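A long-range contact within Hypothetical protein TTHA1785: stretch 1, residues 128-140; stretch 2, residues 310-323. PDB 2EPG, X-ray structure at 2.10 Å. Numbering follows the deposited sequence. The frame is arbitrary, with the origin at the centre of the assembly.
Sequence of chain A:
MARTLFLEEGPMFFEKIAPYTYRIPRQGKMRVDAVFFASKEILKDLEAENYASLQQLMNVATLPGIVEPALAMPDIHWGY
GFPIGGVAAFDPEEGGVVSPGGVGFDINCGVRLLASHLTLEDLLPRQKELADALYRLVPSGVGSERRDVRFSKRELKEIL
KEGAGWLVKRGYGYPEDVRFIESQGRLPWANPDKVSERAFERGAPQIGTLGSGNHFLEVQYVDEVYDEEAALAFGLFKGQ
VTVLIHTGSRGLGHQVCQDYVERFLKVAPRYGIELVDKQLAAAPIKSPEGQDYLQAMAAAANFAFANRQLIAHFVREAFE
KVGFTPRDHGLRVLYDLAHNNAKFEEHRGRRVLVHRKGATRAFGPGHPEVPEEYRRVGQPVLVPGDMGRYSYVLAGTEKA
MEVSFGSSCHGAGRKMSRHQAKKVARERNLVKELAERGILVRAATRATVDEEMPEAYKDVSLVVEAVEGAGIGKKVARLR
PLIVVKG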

# COMPACT_ATOMS: atom_id res chain seq x y z
N LYS A 128 26.33 -6.06 11.21
CA LYS A 128 26.54 -7.37 10.62
C LYS A 128 25.71 -8.42 11.34
O LYS A 128 24.99 -9.18 10.71
CB LYS A 128 28.03 -7.72 10.66
CG LYS A 128 28.45 -8.86 9.75
CD LYS A 128 28.31 -10.22 10.43
CE LYS A 128 28.99 -11.32 9.61
NZ LYS A 128 30.40 -10.91 9.31
N GLU A 129 25.81 -8.47 12.67
CA GLU A 129 25.05 -9.43 13.46
C GLU A 129 23.55 -9.36 13.13
O GLU A 129 22.90 -10.39 12.96
CB GLU A 129 25.23 -9.18 14.96
CG GLU A 129 26.65 -9.37 15.50
CD GLU A 129 27.63 -8.37 14.92
OE1 GLU A 129 27.25 -7.18 14.77
OE2 GLU A 129 28.77 -8.76 14.62
N LEU A 130 23.02 -8.14 13.04
CA LEU A 130 21.60 -7.94 12.76
C LEU A 130 21.23 -8.42 11.36
O LEU A 130 20.25 -9.14 11.18
CB LEU A 130 21.23 -6.47 12.94
CG LEU A 130 19.77 -6.07 12.72
CD1 LEU A 130 18.86 -6.85 13.66
CD2 LEU A 130 19.62 -4.56 12.96
N ALA A 131 22.02 -8.04 10.37
CA ALA A 131 21.75 -8.46 9.01
C ALA A 131 21.63 -9.99 8.98
O ALA A 131 20.66 -10.54 8.45
CB ALA A 131 22.87 -7.98 8.08
N ASP A 132 22.62 -10.67 9.56
CA ASP A 132 22.62 -12.13 9.61
C ASP A 132 21.41 -12.68 10.36
O ASP A 132 20.83 -13.69 9.96
CB ASP A 132 23.89 -12.65 10.28
CG ASP A 132 25.14 -12.31 9.50
OD1 ASP A 132 26.22 -12.32 10.12
OD2 ASP A 132 25.05 -12.05 8.29
N ALA A 133 21.05 -12.04 11.46
CA ALA A 133 19.91 -12.51 12.24
C ALA A 133 18.61 -12.30 11.46
O ALA A 133 17.72 -13.15 11.50
CB ALA A 133 19.85 -11.79 13.58
N LEU A 134 18.51 -11.19 10.72
CA LEU A 134 17.30 -10.90 9.94
C LEU A 134 17.13 -11.90 8.79
O LEU A 134 16.02 -12.37 8.52
CB LEU A 134 17.34 -9.47 9.39
CG LEU A 134 17.02 -8.38 10.44
CD1 LEU A 134 17.29 -7.00 9.87
CD2 LEU A 134 15.57 -8.52 10.87
N TYR A 135 18.24 -12.21 8.12
CA TYR A 135 18.22 -13.15 7.00
C TYR A 135 17.87 -14.56 7.48
O TYR A 135 17.27 -15.34 6.75
CB TYR A 135 19.59 -13.19 6.32
CG TYR A 135 19.60 -14.16 5.17
CD1 TYR A 135 18.85 -13.89 4.01
CD2 TYR A 135 20.26 -15.38 5.26
CE1 TYR A 135 18.76 -14.82 2.98
CE2 TYR A 135 20.18 -16.32 4.22
CZ TYR A 135 19.42 -16.03 3.09
OH TYR A 135 19.29 -16.96 2.08
N ARG A 136 18.23 -14.87 8.71
CA ARG A 136 17.97 -16.18 9.28
C ARG A 136 16.57 -16.30 9.89
O ARG A 136 15.90 -17.32 9.72
CB ARG A 136 19.02 -16.47 10.36
CG ARG A 136 19.06 -17.90 10.85
CD ARG A 136 20.05 -18.04 12.00
NE ARG A 136 19.56 -17.40 13.22
CZ ARG A 136 20.19 -16.42 13.87
NH1 ARG A 136 19.66 -15.91 14.97
NH2 ARG A 136 21.35 -15.94 13.42
N LEU A 137 16.13 -15.27 10.61
CA LEU A 137 14.82 -15.29 11.25
C LEU A 137 13.65 -14.89 10.35
O LEU A 137 12.49 -15.08 10.71
CB LEU A 137 14.83 -14.42 12.51
CG LEU A 137 15.92 -14.87 13.49
CD1 LEU A 137 15.83 -14.06 14.78
CD2 LEU A 137 15.75 -16.36 13.78
N VAL A 138 13.95 -14.34 9.17
CA VAL A 138 12.89 -13.97 8.25
C VAL A 138 12.97 -14.82 6.98
O VAL A 138 13.80 -14.57 6.10
CB VAL A 138 12.95 -12.47 7.88
CG1 VAL A 138 11.87 -12.16 6.86
CG2 VAL A 138 12.74 -11.61 9.12
N PRO A 139 12.10 -15.84 6.88
CA PRO A 139 12.00 -16.79 5.76
C PRO A 139 12.18 -16.20 4.36
O PRO A 139 11.91 -15.02 4.12
CB PRO A 139 10.61 -17.39 5.96
CG PRO A 139 10.48 -17.42 7.44
CD PRO A 139 10.99 -16.05 7.83
N SER A 140 12.62 -17.06 3.45
CA SER A 140 12.84 -16.70 2.05
C SER A 140 12.10 -17.69 1.16
O SER A 140 12.30 -18.91 1.27
CB SER A 140 14.34 -16.73 1.71
OG SER A 140 14.85 -18.05 1.80
N LEU A 310 3.48 -10.85 11.05
CA LEU A 310 4.38 -11.96 11.40
C LEU A 310 5.82 -11.56 11.19
O LEU A 310 6.68 -11.84 12.01
CB LEU A 310 4.09 -13.21 10.55
CG LEU A 310 3.94 -14.57 11.27
CD1 LEU A 310 4.16 -15.72 10.27
CD2 LEU A 310 4.91 -14.68 12.43
N ILE A 311 6.09 -10.92 10.06
CA ILE A 311 7.45 -10.49 9.77
C ILE A 311 7.94 -9.53 10.84
O ILE A 311 9.08 -9.61 11.29
CB ILE A 311 7.53 -9.84 8.37
CG1 ILE A 311 7.22 -10.89 7.30
CG2 ILE A 311 8.93 -9.24 8.14
CD1 ILE A 311 7.07 -10.34 5.89
N ALA A 312 7.06 -8.63 11.28
CA ALA A 312 7.43 -7.67 12.31
C ALA A 312 7.81 -8.41 13.59
O ALA A 312 8.75 -8.02 14.29
CB ALA A 312 6.28 -6.70 12.58
N HIS A 313 7.09 -9.50 13.89
CA HIS A 313 7.39 -10.29 15.09
C HIS A 313 8.81 -10.86 14.97
O HIS A 313 9.59 -10.80 15.92
CB HIS A 313 6.38 -11.44 15.25
CG HIS A 313 6.62 -12.29 16.46
ND1 HIS A 313 6.39 -11.84 17.75
CD2 HIS A 313 7.10 -13.55 16.59
CE1 HIS A 313 6.72 -12.79 18.61
NE2 HIS A 313 7.15 -13.84 17.93
N PHE A 314 9.14 -11.40 13.79
CA PHE A 314 10.46 -11.95 13.55
C PHE A 314 11.53 -10.87 13.58
O PHE A 314 12.67 -11.13 13.96
CB PHE A 314 10.55 -12.66 12.18
CG PHE A 314 9.60 -13.82 12.01
CD1 PHE A 314 9.15 -14.55 13.12
CD2 PHE A 314 9.17 -14.19 10.74
CE1 PHE A 314 8.29 -15.65 12.96
CE2 PHE A 314 8.31 -15.29 10.56
CZ PHE A 314 7.87 -16.02 11.68
N VAL A 315 11.19 -9.65 13.16
CA VAL A 315 12.17 -8.58 13.17
C VAL A 315 12.54 -8.30 14.62
O VAL A 315 13.72 -8.17 14.96
CB VAL A 315 11.62 -7.30 12.50
CG1 VAL A 315 12.50 -6.09 12.85
CG2 VAL A 315 11.58 -7.49 10.98
N ARG A 316 11.54 -8.23 15.49
CA ARG A 316 11.82 -8.00 16.89
C ARG A 316 12.73 -9.13 17.39
O ARG A 316 13.68 -8.86 18.12
CB ARG A 316 10.51 -7.95 17.69
CG ARG A 316 9.73 -6.66 17.44
CD ARG A 316 8.30 -6.71 17.95
NE ARG A 316 7.63 -5.42 17.78
CZ ARG A 316 6.32 -5.28 17.66
NH1 ARG A 316 5.78 -4.08 17.51
NH2 ARG A 316 5.54 -6.36 17.68
N GLU A 317 12.46 -10.37 16.98
CA GLU A 317 13.27 -11.51 17.42
C GLU A 317 14.71 -11.37 16.95
O GLU A 317 15.64 -11.78 17.64
CB GLU A 317 12.70 -12.83 16.92
CG GLU A 317 11.30 -13.13 17.44
CD GLU A 317 10.79 -14.51 17.00
OE1 GLU A 317 11.12 -14.93 15.87
OE2 GLU A 317 10.05 -15.15 17.79
N ALA A 318 14.91 -10.80 15.78
CA ALA A 318 16.25 -10.62 15.27
C ALA A 318 17.01 -9.57 16.08
O ALA A 318 18.19 -9.75 16.37
CB ALA A 318 16.21 -10.24 13.80
N PHE A 319 16.36 -8.47 16.45
CA PHE A 319 17.06 -7.44 17.22
C PHE A 319 17.49 -8.02 18.56
O PHE A 319 18.63 -7.84 19.00
CB PHE A 319 16.18 -6.21 17.44
CG PHE A 319 16.21 -5.21 16.30
CD1 PHE A 319 16.79 -3.96 16.48
CD2 PHE A 319 15.67 -5.53 15.06
CE1 PHE A 319 16.81 -3.01 15.43
CE2 PHE A 319 15.69 -4.60 14.01
CZ PHE A 319 16.26 -3.34 14.20
N GLU A 320 16.57 -8.72 19.21
CA GLU A 320 16.85 -9.33 20.50
C GLU A 320 17.96 -10.40 20.41
O GLU A 320 18.80 -10.49 21.29
CB GLU A 320 15.55 -9.93 21.05
CG GLU A 320 14.58 -8.88 21.51
CD GLU A 320 13.15 -9.37 21.52
OE1 GLU A 320 12.94 -10.60 21.47
OE2 GLU A 320 12.23 -8.51 21.59
N LYS A 321 17.95 -11.19 19.35
CA LYS A 321 18.95 -12.23 19.16
C LYS A 321 20.37 -11.64 19.16
O LYS A 321 21.31 -12.28 19.62
CB LYS A 321 18.68 -12.98 17.84
CG LYS A 321 19.27 -14.38 17.75
CD LYS A 321 20.76 -14.33 17.52
CE LYS A 321 21.36 -15.72 17.41
NZ LYS A 321 22.85 -15.66 17.28
N VAL A 322 20.52 -10.42 18.65
CA VAL A 322 21.84 -9.80 18.61
C VAL A 322 22.16 -8.91 19.80
O VAL A 322 23.14 -8.17 19.77
CB VAL A 322 22.05 -8.99 17.32
CG1 VAL A 322 21.98 -9.92 16.11
CG2 VAL A 322 21.02 -7.88 17.23
N GLY A 323 21.33 -8.96 20.84
CA GLY A 323 21.63 -8.18 22.02
C GLY A 323 20.74 -7.02 22.43
O GLY A 323 20.88 -6.52 23.54

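The closest backbone pairing is Ala133 with Ala318, whose CA atoms lie 5.1 Å apart. Both side chains are single methyl groups and point toward the partner helix, which suits so near an approach. Ala133 CB lies 4.0 Å from Ala318 CB. The two helices pack with their N-to-C directions 142° apart, and their axes approach to 8.5 Å. Ala318 is a knob in a hole formed by Leu130, Ala133, Leu134 and Leu137; Leu134 CD2 is 3.5 Å from Ala318 CB. Leu137 returns the arrangement, sitting among Phe314, Glu317, Ala318 and Lys321. Leu137 CD1 reaches to 3.5 Å from Ala318 CA.

Leu130 starts out sideways, but its end comes nearer. Leu130 CD1 lies over one face of the Phe319 ring, 4.0 Å from its centroid, in a CH-pi contact. At one end of the contact, Val322 CG1 packs 3.5 Å from Glu129 CB. At the other, the chain leaves the helix at Val138, and Val138 CG2 meets Phe314 CB at 3.9 Å. Pro139 CD lies 3.9 Å from Phe314 CE2.

The edge is polar but unpaired across the contact. Arg136 NH1 and Lys321 NZ, like charges, stand 3.9 Å apart, while Arg136 NH1 lies 3.0 Å from Lys321 CE. No hydrogen bond joins the two stretches; the contacts across them are mainly apolar packing.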